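Local coordinates for protein CRISPR-associated endonuclease Cas9 (Campylobacter jejuni subsp. jejuni serotype O:2, PDB 5X2H) that is an RNA-guided endonuclease that binds and cleaves invading DNA matching its guide, here as a construct lacking the HNH nuclease domain, at residues K438-Y449 and L497-D507. Sequence-based numbering, arbitrary orientation.
Sequences KDFLPAFNETYY and LVLNYTKDYLD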
ATOM      1  N   LYS A 438     -29.525  10.067  -5.156  1.00 74.43           N
ATOM      2  CA  LYS A 438     -29.180  10.860  -6.325  1.00 76.49           C
ATOM      3  C   LYS A 438     -29.553  10.133  -7.612  1.00 74.69           C
ATOM      4  O   LYS A 438     -29.781   8.920  -7.628  1.00 71.92           O
ATOM      5  CB  LYS A 438     -27.683  11.191  -6.332  1.00 78.63           C
ATOM      6  CG  LYS A 438     -27.235  12.059  -5.169  1.00 81.05           C
ATOM      7  CD  LYS A 438     -27.877  13.434  -5.238  1.00 85.74           C
ATOM      8  CE  LYS A 438     -27.497  14.290  -4.041  1.00 86.43           C
ATOM      9  NZ  LYS A 438     -28.090  15.653  -4.138  1.00 89.43           N
ATOM     10  N   ASP A 439     -29.615  10.904  -8.702  1.00 76.57           N
ATOM     11  CA  ASP A 439     -29.847  10.316 -10.018  1.00 77.28           C
ATOM     12  C   ASP A 439     -28.663   9.460 -10.449  1.00 77.62           C
ATOM     13  O   ASP A 439     -28.838   8.347 -10.959  1.00 77.02           O
ATOM     14  CB  ASP A 439     -30.113  11.413 -11.049  1.00 78.63           C
ATOM     15  CG  ASP A 439     -31.396  12.170 -10.779  1.00 78.82           C
ATOM     16  OD1 ASP A 439     -32.299  11.599 -10.135  1.00 76.83           O
ATOM     17  OD2 ASP A 439     -31.501  13.335 -11.218  1.00 79.88           O
ATOM     18  N   PHE A 440     -27.449   9.969 -10.261  1.00 77.27           N
ATOM     19  CA  PHE A 440     -26.229   9.238 -10.557  1.00 75.78           C
ATOM     20  C   PHE A 440     -25.559   8.813  -9.258  1.00 72.12           C
ATOM     21  O   PHE A 440     -25.713   9.462  -8.219  1.00 70.92           O
ATOM     22  CB  PHE A 440     -25.260  10.087 -11.385  1.00 75.94           C
ATOM     23  CG  PHE A 440     -25.832  10.564 -12.688  1.00 78.20           C
ATOM     24  CD1 PHE A 440     -25.824   9.745 -13.805  1.00 79.85           C
ATOM     25  CD2 PHE A 440     -26.373  11.835 -12.799  1.00 78.62           C
ATOM     26  CE1 PHE A 440     -26.348  10.181 -15.006  1.00 83.01           C
ATOM     27  CE2 PHE A 440     -26.898  12.278 -13.998  1.00 81.70           C
ATOM     28  CZ  PHE A 440     -26.884  11.449 -15.104  1.00 83.95           C
ATOM     29  N   LEU A 441     -24.819   7.718  -9.324  1.00 68.54           N
ATOM     30  CA  LEU A 441     -24.121   7.232  -8.143  1.00 64.53           C
ATOM     31  C   LEU A 441     -22.973   8.179  -7.816  1.00 64.41           C
ATOM     32  O   LEU A 441     -22.101   8.397  -8.668  1.00 67.72           O
ATOM     33  CB  LEU A 441     -23.609   5.814  -8.373  1.00 63.71           C
ATOM     34  CG  LEU A 441     -23.141   5.060  -7.125  1.00 62.61           C
ATOM     35  CD1 LEU A 441     -24.278   4.941  -6.121  1.00 62.10           C
ATOM     36  CD2 LEU A 441     -22.606   3.685  -7.494  1.00 63.70           C
ATOM     37  N   PRO A 442     -22.940   8.772  -6.628  1.00 62.06           N
ATOM     38  CA  PRO A 442     -21.860   9.707  -6.295  1.00 58.89           C
ATOM     39  C   PRO A 442     -20.555   8.968  -6.051  1.00 56.60           C
ATOM     40  O   PRO A 442     -20.505   7.740  -5.951  1.00 54.86           O
ATOM     41  CB  PRO A 442     -22.363  10.387  -5.021  1.00 58.47           C
ATOM     42  CG  PRO A 442     -23.230   9.353  -4.384  1.00 59.94           C
ATOM     43  CD  PRO A 442     -23.903   8.628  -5.523  1.00 62.63           C
ATOM     44  N   ALA A 443     -19.482   9.749  -5.952  1.00 56.27           N
ATOM     45  CA  ALA A 443     -18.167   9.188  -5.672  1.00 56.56           C
ATOM     46  C   ALA A 443     -18.204   8.367  -4.391  1.00 59.16           C
ATOM     47  O   ALA A 443     -18.728   8.814  -3.367  1.00 59.87           O
ATOM     48  CB  ALA A 443     -17.132  10.306  -5.554  1.00 52.96           C
ATOM     49  N   PHE A 444     -17.653   7.153  -4.458  1.00 58.12           N
ATOM     50  CA  PHE A 444     -17.597   6.289  -3.286  1.00 56.73           C
ATOM     51  C   PHE A 444     -16.860   6.949  -2.127  1.00 59.73           C
ATOM     52  O   PHE A 444     -17.119   6.613  -0.965  1.00 59.54           O
ATOM     53  CB  PHE A 444     -16.932   4.958  -3.653  1.00 53.18           C
ATOM     54  CG  PHE A 444     -16.880   3.976  -2.522  1.00 49.96           C
ATOM     55  CD1 PHE A 444     -18.009   3.262  -2.158  1.00 48.23           C
ATOM     56  CD2 PHE A 444     -15.703   3.766  -1.823  1.00 49.96           C
ATOM     57  CE1 PHE A 444     -17.965   2.356  -1.116  1.00 48.16           C
ATOM     58  CE2 PHE A 444     -15.653   2.860  -0.779  1.00 48.13           C
ATOM     59  CZ  PHE A 444     -16.786   2.154  -0.427  1.00 48.26           C
ATOM     60  N   ASN A 445     -15.960   7.891  -2.422  1.00 59.89           N
ATOM     61  CA  ASN A 445     -15.235   8.623  -1.391  1.00 60.45           C
ATOM     62  C   ASN A 445     -16.150   9.497  -0.543  1.00 63.07           C
ATOM     63  O   ASN A 445     -15.793   9.822   0.594  1.00 64.34           O
ATOM     64  CB  ASN A 445     -14.154   9.491  -2.039  1.00 63.49           C
ATOM     65  CG  ASN A 445     -13.112   9.970  -1.047  1.00 66.51           C
ATOM     66  OD1 ASN A 445     -12.622   9.202  -0.222  1.00 65.58           O
ATOM     67  ND2 ASN A 445     -12.764  11.248  -1.130  1.00 69.99           N
ATOM     68  N   GLU A 446     -17.312   9.884  -1.064  1.00 63.41           N
ATOM     69  CA  GLU A 446     -18.209  10.799  -0.372  1.00 65.38           C
ATOM     70  C   GLU A 446     -19.276  10.086   0.447  1.00 63.81           C
ATOM     71  O   GLU A 446     -20.148  10.753   1.016  1.00 64.35           O
ATOM     72  CB  GLU A 446     -18.875  11.742  -1.380  1.00 72.21           C
ATOM     73  CG  GLU A 446     -17.898  12.365  -2.363  1.00 80.01           C
ATOM     74  CD  GLU A 446     -16.806  13.158  -1.675  1.00 86.34           C
ATOM     75  OE1 GLU A 446     -17.044  14.339  -1.348  1.00 90.36           O
ATOM     76  OE2 GLU A 446     -15.712  12.599  -1.452  1.00 88.27           O
ATOM     77  N   THR A 447     -19.237   8.761   0.519  1.00 60.39           N
ATOM     78  CA  THR A 447     -20.170   7.990   1.325  1.00 61.58           C
ATOM     79  C   THR A 447     -19.525   7.614   2.653  1.00 62.69           C
ATOM     80  O   THR A 447     -18.302   7.656   2.809  1.00 60.65           O
ATOM     81  CB  THR A 447     -20.613   6.724   0.585  1.00 60.69           C
ATOM     82  OG1 THR A 447     -19.549   5.766   0.594  1.00 58.71           O
ATOM     83  CG2 THR A 447     -20.979   7.048  -0.857  1.00 61.40           C
ATOM     84  N   TYR A 448     -20.366   7.237   3.617  1.00 68.07           N
ATOM     85  CA  TYR A 448     -19.828   6.787   4.897  1.00 71.93           C
ATOM     86  C   TYR A 448     -19.245   5.382   4.831  1.00 71.03           C
ATOM     87  O   TYR A 448     -18.735   4.897   5.848  1.00 73.39           O
ATOM     88  CB  TYR A 448     -20.900   6.856   5.989  1.00 77.85           C
ATOM     89  CG  TYR A 448     -22.291   6.499   5.526  1.00 82.99           C
ATOM     90  CD1 TYR A 448     -22.576   5.231   5.036  1.00 86.54           C
ATOM     91  CD2 TYR A 448     -23.324   7.424   5.591  1.00 85.19           C
ATOM     92  CE1 TYR A 448     -23.846   4.897   4.613  1.00 89.00           C
ATOM     93  CE2 TYR A 448     -24.599   7.100   5.173  1.00 88.04           C
ATOM     94  CZ  TYR A 448     -24.854   5.834   4.684  1.00 89.54           C
ATOM     95  OH  TYR A 448     -26.119   5.499   4.262  1.00 90.33           O
ATOM     96  N   TYR A 449     -19.307   4.718   3.675  1.00 66.82           N
ATOM     97  CA  TYR A 449     -18.617   3.451   3.479  1.00 61.98           C
ATOM     98  C   TYR A 449     -17.142   3.632   3.154  1.00 63.11           C
ATOM     99  O   TYR A 449     -16.431   2.631   3.014  1.00 64.30           O
ATOM    100  CB  TYR A 449     -19.275   2.649   2.352  1.00 60.45           C
ATOM    101  CG  TYR A 449     -20.697   2.214   2.615  1.00 59.73           C
ATOM    102  CD1 TYR A 449     -20.977   1.181   3.501  1.00 60.05           C
ATOM    103  CD2 TYR A 449     -21.762   2.816   1.955  1.00 56.82           C
ATOM    104  CE1 TYR A 449     -22.277   0.773   3.737  1.00 58.84           C
ATOM    105  CE2 TYR A 449     -23.065   2.413   2.184  1.00 56.75           C
ATOM    106  CZ  TYR A 449     -23.316   1.391   3.077  1.00 57.22           C
ATOM    107  OH  TYR A 449     -24.611   0.987   3.308  1.00 57.58           O
ATOM    108  N   LEU A 497     -20.857  -4.985  -0.307  1.00 65.04           N
ATOM    109  CA  LEU A 497     -20.477  -3.583  -0.176  1.00 62.42           C
ATOM    110  C   LEU A 497     -21.021  -2.757  -1.334  1.00 60.32           C
ATOM    111  O   LEU A 497     -21.612  -1.691  -1.125  1.00 61.63           O
ATOM    112  CB  LEU A 497     -18.955  -3.461  -0.099  1.00 59.30           C
ATOM    113  CG  LEU A 497     -18.398  -2.053   0.112  1.00 54.75           C
ATOM    114  CD1 LEU A 497     -18.878  -1.479   1.440  1.00 54.65           C
ATOM    115  CD2 LEU A 497     -16.889  -2.085   0.060  1.00 52.74           C
ATOM    116  N   VAL A 498     -20.819  -3.230  -2.565  1.00 58.87           N
ATOM    117  CA  VAL A 498     -21.326  -2.514  -3.732  1.00 57.07           C
ATOM    118  C   VAL A 498     -22.846  -2.419  -3.680  1.00 59.52           C
ATOM    119  O   VAL A 498     -23.434  -1.401  -4.065  1.00 60.99           O
ATOM    120  CB  VAL A 498     -20.840  -3.197  -5.025  1.00 54.78           C
ATOM    121  CG1 VAL A 498     -21.541  -2.611  -6.236  1.00 55.67           C
ATOM    122  CG2 VAL A 498     -19.331  -3.049  -5.165  1.00 51.31           C
ATOM    123  N   LEU A 499     -23.502  -3.471  -3.187  1.00 60.99           N
ATOM    124  CA  LEU A 499     -24.959  -3.476  -3.112  1.00 63.87           C
ATOM    125  C   LEU A 499     -25.464  -2.444  -2.109  1.00 67.84           C
ATOM    126  O   LEU A 499     -26.363  -1.654  -2.421  1.00 70.47           O
ATOM    127  CB  LEU A 499     -25.452  -4.878  -2.753  1.00 67.49           C
ATOM    128  CG  LEU A 499     -26.958  -5.091  -2.580  1.00 74.58           C
ATOM    129  CD1 LEU A 499     -27.390  -6.388  -3.249  1.00 77.12           C
ATOM    130  CD2 LEU A 499     -27.340  -5.101  -1.105  1.00 75.48           C
ATOM    131  N   ASN A 500     -24.903  -2.440  -0.895  1.00 67.91           N
ATOM    132  CA  ASN A 500     -25.322  -1.465   0.110  1.00 69.88           C
ATOM    133  C   ASN A 500     -24.989  -0.046  -0.328  1.00 66.59           C
ATOM    134  O   ASN A 500     -25.752   0.890  -0.066  1.00 67.00           O
ATOM    135  CB  ASN A 500     -24.660  -1.773   1.454  1.00 61.02           C
ATOM    136  CG  ASN A 500     -25.163  -3.058   2.072  1.00 71.65           C
ATOM    137  OD1 ASN A 500     -26.358  -3.356   2.034  1.00 72.70           O
ATOM    138  ND2 ASN A 500     -24.252  -3.830   2.653  1.00 61.87           N
ATOM    139  N   TYR A 501     -23.847   0.130  -0.994  1.00 62.67           N
ATOM    140  CA  TYR A 501     -23.457   1.439  -1.503  1.00 62.19           C
ATOM    141  C   TYR A 501     -24.395   1.910  -2.609  1.00 68.23           C
ATOM    142  O   TYR A 501     -24.634   3.115  -2.748  1.00 72.01           O
ATOM    143  CB  TYR A 501     -21.998   1.362  -1.964  1.00 56.07           C
ATOM    144  CG  TYR A 501     -21.495   2.386  -2.962  1.00 54.67           C
ATOM    145  CD1 TYR A 501     -21.704   3.749  -2.784  1.00 55.24           C
ATOM    146  CD2 TYR A 501     -20.738   1.981  -4.055  1.00 51.73           C
ATOM    147  CE1 TYR A 501     -21.214   4.672  -3.698  1.00 53.56           C
ATOM    148  CE2 TYR A 501     -20.243   2.890  -4.965  1.00 50.88           C
ATOM    149  CZ  TYR A 501     -20.479   4.232  -4.784  1.00 54.58           C
ATOM    150  OH  TYR A 501     -19.979   5.126  -5.704  1.00 56.12           O
ATOM    151  N   THR A 502     -24.973   0.981  -3.371  1.00 66.72           N
ATOM    152  CA  THR A 502     -25.857   1.376  -4.462  1.00 65.85           C
ATOM    153  C   THR A 502     -27.259   1.711  -3.961  1.00 69.76           C
ATOM    154  O   THR A 502     -27.852   2.703  -4.397  1.00 71.21           O
ATOM    155  CB  THR A 502     -25.914   0.273  -5.519  1.00 64.44           C
ATOM    156  OG1 THR A 502     -24.589  -0.011  -5.986  1.00 59.68           O
ATOM    157  CG2 THR A 502     -26.773   0.706  -6.698  1.00 65.44           C
ATOM    158  N   LYS A 503     -27.805   0.910  -3.044  1.00 71.18           N
ATOM    159  CA  LYS A 503     -29.165   1.160  -2.583  1.00 73.30           C
ATOM    160  C   LYS A 503     -29.247   2.289  -1.563  1.00 71.24           C
ATOM    161  O   LYS A 503     -30.342   2.810  -1.329  1.00 72.34           O
ATOM    162  CB  LYS A 503     -29.782  -0.114  -1.996  1.00 77.88           C
ATOM    163  CG  LYS A 503     -29.159  -0.618  -0.703  1.00 79.43           C
ATOM    164  CD  LYS A 503     -29.986  -1.774  -0.150  1.00 83.13           C
ATOM    165  CE  LYS A 503     -29.223  -2.590   0.885  1.00 86.23           C
ATOM    166  NZ  LYS A 503     -28.972  -1.846   2.151  1.00 88.28           N
ATOM    167  N   ASP A 504     -28.127   2.684  -0.961  1.00 65.67           N
ATOM    168  CA  ASP A 504     -28.145   3.798  -0.023  1.00 71.49           C
ATOM    169  C   ASP A 504     -28.077   5.155  -0.711  1.00 70.46           C
ATOM    170  O   ASP A 504     -28.463   6.158  -0.102  1.00 74.36           O
ATOM    171  CB  ASP A 504     -26.984   3.688   0.969  1.00 64.66           C
ATOM    172  CG  ASP A 504     -27.260   2.711   2.094  1.00 70.30           C
ATOM    173  OD1 ASP A 504     -28.312   2.040   2.062  1.00 72.43           O
ATOM    174  OD2 ASP A 504     -26.422   2.624   3.016  1.00 69.84           O
ATOM    175  N   TYR A 505     -27.601   5.214  -1.957  1.00 67.25           N
ATOM    176  CA  TYR A 505     -27.289   6.489  -2.588  1.00 67.49           C
ATOM    177  C   TYR A 505     -27.873   6.693  -3.979  1.00 69.36           C
ATOM    178  O   TYR A 505     -27.775   7.810  -4.498  1.00 72.72           O
ATOM    179  CB  TYR A 505     -25.765   6.681  -2.670  1.00 66.60           C
ATOM    180  CG  TYR A 505     -25.127   6.971  -1.333  1.00 69.57           C
ATOM    181  CD1 TYR A 505     -24.976   8.276  -0.886  1.00 72.25           C
ATOM    182  CD2 TYR A 505     -24.688   5.941  -0.511  1.00 70.05           C
ATOM    183  CE1 TYR A 505     -24.402   8.550   0.336  1.00 74.03           C
ATOM    184  CE2 TYR A 505     -24.113   6.205   0.715  1.00 72.03           C
ATOM    185  CZ  TYR A 505     -23.971   7.513   1.132  1.00 74.49           C
ATOM    186  OH  TYR A 505     -23.398   7.789   2.351  1.00 76.50           O
ATOM    187  N   LEU A 506     -28.469   5.679  -4.598  1.00 69.13           N
ATOM    188  CA  LEU A 506     -29.006   5.809  -5.947  1.00 71.03           C
ATOM    189  C   LEU A 506     -30.528   5.826  -5.912  1.00 75.24           C
ATOM    190  O   LEU A 506     -31.154   5.038  -5.196  1.00 77.47           O
ATOM    191  CB  LEU A 506     -28.524   4.671  -6.851  1.00 64.04           C
ATOM    192  CG  LEU A 506     -28.765   4.877  -8.348  1.00 68.32           C
ATOM    193  CD1 LEU A 506     -27.828   5.946  -8.895  1.00 62.26           C
ATOM    194  CD2 LEU A 506     -28.607   3.574  -9.116  1.00 66.88           C
ATOM    195  N   ASP A 507     -31.117   6.728  -6.694  1.00 75.70           N
ATOM    196  CA  ASP A 507     -32.566   6.819  -6.818  1.00 78.40           C
ATOM    197  C   ASP A 507     -33.021   6.016  -8.029  1.00 74.18           C
ATOM    198  O   ASP A 507     -32.491   6.190  -9.131  1.00 80.87           O
ATOM    199  CB  ASP A 507     -33.004   8.278  -6.952  1.00 75.16           C
ATOM    200  CG  ASP A 507     -34.507   8.444  -6.849  1.00 79.62           C
ATOM    201  OD1 ASP A 507     -35.176   7.518  -6.346  1.00 81.00           O
ATOM    202  OD2 ASP A 507     -35.017   9.500  -7.276  1.00 82.37           O
TER
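Asp504 OD2 is gripped by two tyrosine hydroxyls of the loop 438-449: Tyr449 OH, very short at 2.5 Å, and Tyr448 OH at 3.1 Å, which comes from above the carboxylate plane. Asn434 N also donates to Tyr448 OH. The loop, which leads into helix 456-476, wraps over helix 493-505 of the RuvC nuclease domain, an RNase H-type fold; the other side of that helix packs on strands 481-485 and 530-532. Tyr501 is wedged between loop side chains: Phe444 CD1 points edge-on at the centre of one face, the ring planes 79° apart, and Leu441 lies across the opposite face, its CD2 3.5 Å from Tyr501 CZ. With CG anti to the backbone N (chi1 158°), this ring carries its OH up to Pro442 O, a 2.7 Å bond nearly along the C=O axis. Tyr505, four residues further on, takes Thr447 CG2 on a face as a CH-pi contact, 3.6 Å from the ring centroid, while Pro442 packs against its CB. Tyr505 OH accepts a weak bond from Tyr448 N and sits 3.1 Å above the plane of the Tyr448 ring, over its centre. Thr447 OG1 accepts from Tyr449 N, closing an ST turn, and also donates to Phe444 O. Nearby, Ala443 and Asn445 pack on sugars of the bound RNA. At the other end a single beta bridge pairs Lys438 with Leu506: Lys438 N donates almost straight (176°) to Tyr505 O, and Asp507 N returns a 2.7 Å bond to Lys438 O.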